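Local coordinates for protein alpha-amylase G-6 (Bacillus halodurans, PDB 2C3G) that probably binds starch through this family 26 carbohydrate-binding module, one piece of a longer amylase, at residues A[12-15]-A[16-19]. Residues are numbered along the deposited sequence; the frame is centred on the assembly and turned at random.
With CD (cadmium ion), chain B.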
loop_
_atom_site.group_PDB
_atom_site.type_symbol
_atom_site.label_atom_id
_atom_site.label_comp_id
_atom_site.label_asym_id
_atom_site.label_seq_id
_atom_site.Cartn_x
_atom_site.Cartn_y
_atom_site.Cartn_z
ATOM N N LYS A 12 6.036 6.631 0.806
ATOM C CA LYS A 12 7.143 7.478 0.415
ATOM C C LYS A 12 8.132 6.626 -0.353
ATOM O O LYS A 12 8.889 5.829 0.239
ATOM C CB LYS A 12 7.793 8.153 1.613
ATOM C CG LYS A 12 8.809 9.152 1.172
ATOM C CD LYS A 12 8.649 10.464 1.853
ATOM C CE LYS A 12 9.885 10.772 2.631
ATOM N NZ LYS A 12 9.991 12.236 2.921
ATOM N N LYS A 13 8.076 6.764 -1.678
ATOM C CA LYS A 13 8.823 5.898 -2.591
ATOM C C LYS A 13 10.307 6.245 -2.563
ATOM O O LYS A 13 10.669 7.428 -2.659
ATOM C CB LYS A 13 8.273 6.016 -4.018
ATOM C CG LYS A 13 8.948 5.109 -5.047
ATOM C CD LYS A 13 8.560 5.470 -6.504
ATOM C CE LYS A 13 9.375 6.634 -7.104
ATOM N NZ LYS A 13 10.869 6.458 -7.053
ATOM N N PRO A 14 11.170 5.229 -2.386
ATOM C CA PRO A 14 12.621 5.434 -2.490
ATOM C C PRO A 14 12.959 5.872 -3.898
ATOM O O PRO A 14 12.292 5.530 -4.878
ATOM C CB PRO A 14 13.195 4.057 -2.167
ATOM C CG PRO A 14 12.098 3.432 -1.351
ATOM C CD PRO A 14 10.848 3.840 -2.034
ATOM N N ASP A 15 13.980 6.686 -3.999
ATOM C CA ASP A 15 14.255 7.338 -5.269
ATOM C C ASP A 15 14.759 6.364 -6.325
ATOM O O ASP A 15 14.617 6.629 -7.520
ATOM C CB ASP A 15 15.226 8.487 -5.047
ATOM C CG ASP A 15 14.527 9.752 -4.584
ATOM O OD1 ASP A 15 15.210 10.473 -3.801
ATOM O OD2 ASP A 15 13.327 10.105 -4.954
ATOM N N SER A 16 15.349 5.247 -5.882
ATOM C CA SER A 16 15.831 4.206 -6.797
ATOM C C SER A 16 14.695 3.396 -7.421
ATOM O O SER A 16 14.895 2.695 -8.405
ATOM C CB SER A 16 16.782 3.255 -6.077
ATOM O OG SER A 16 16.096 2.560 -5.043
ATOM N N TRP A 17 13.499 3.499 -6.860
ATOM C CA TRP A 17 12.389 2.674 -7.299
ATOM C C TRP A 17 11.710 3.207 -8.548
ATOM O O TRP A 17 11.628 4.426 -8.742
ATOM C CB TRP A 17 11.352 2.640 -6.197
ATOM C CG TRP A 17 11.628 1.711 -5.106
ATOM C CD1 TRP A 17 12.839 1.428 -4.541
ATOM C CD2 TRP A 17 10.662 0.928 -4.402
ATOM N NE1 TRP A 17 12.679 0.522 -3.521
ATOM C CE2 TRP A 17 11.351 0.196 -3.416
ATOM C CE3 TRP A 17 9.279 0.775 -4.503
ATOM C CZ2 TRP A 17 10.705 -0.671 -2.535
ATOM C CZ3 TRP A 17 8.638 -0.082 -3.629
ATOM C CH2 TRP A 17 9.353 -0.795 -2.653
ATOM N N GLY A 18 11.202 2.296 -9.375
ATOM C CA GLY A 18 10.327 2.651 -10.483
ATOM C C GLY A 18 8.897 2.813 -9.997
ATOM O O GLY A 18 8.660 2.820 -8.777
ATOM N N THR A 19 7.944 2.927 -10.929
ATOM C CA THR A 19 6.532 3.195 -10.595
ATOM C C THR A 19 6.061 2.337 -9.421
ATOM O O THR A 19 6.227 1.116 -9.482
ATOM C CB THR A 19 5.645 2.966 -11.830
ATOM O OG1 THR A 19 5.708 4.114 -12.688
ATOM C CG2 THR A 19 4.165 2.906 -11.455
HETATM CD CD CD B . 12.632 12.195 -4.727
HETATM O O HOH W 1 14.531 12.678 -4.503
#
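A type I beta turn from P14 to W17 reverses the chain in the loop joining strands 6-12 and 20-28, which belong to different sheets. Its closing bond runs from W17 N to P14 O (3.1 Å, N-H...O angle 157°), the donor standing above the carbonyl plane. From the opposite face of that plane K13 NZ also bonds P14 O, at 2.8 Å, and the same ammonium reaches W17 O at 2.7 Å. Bends at chi3 (83°) and chi4 fold the chain back so that NZ meets both carbonyl oxygens. Replacing K13 by alanine removes the ammonium, which is likely to deprive W17 O of this donor and leave P14 O to the W17 N-H alone within the turn. The proline ring lies over one face of the W17 indole: P14 CD sits 3.7 Å from the centroid of the five-membered ring, 9° off its normal, a CH-pi contact. P14 CB adds an apolar touch to W17 CD1 (3.6 Å). W72 of strand 71-82 meets both side chains. D15 OD2 binds a cadmium ion at 2.2 Å, together with D48 and a water. The W17 N–P14 O bond and CH-pi contact mark a lysine-braced type I turn with proline first, within the loop connecting two sheets of the starch-binding module.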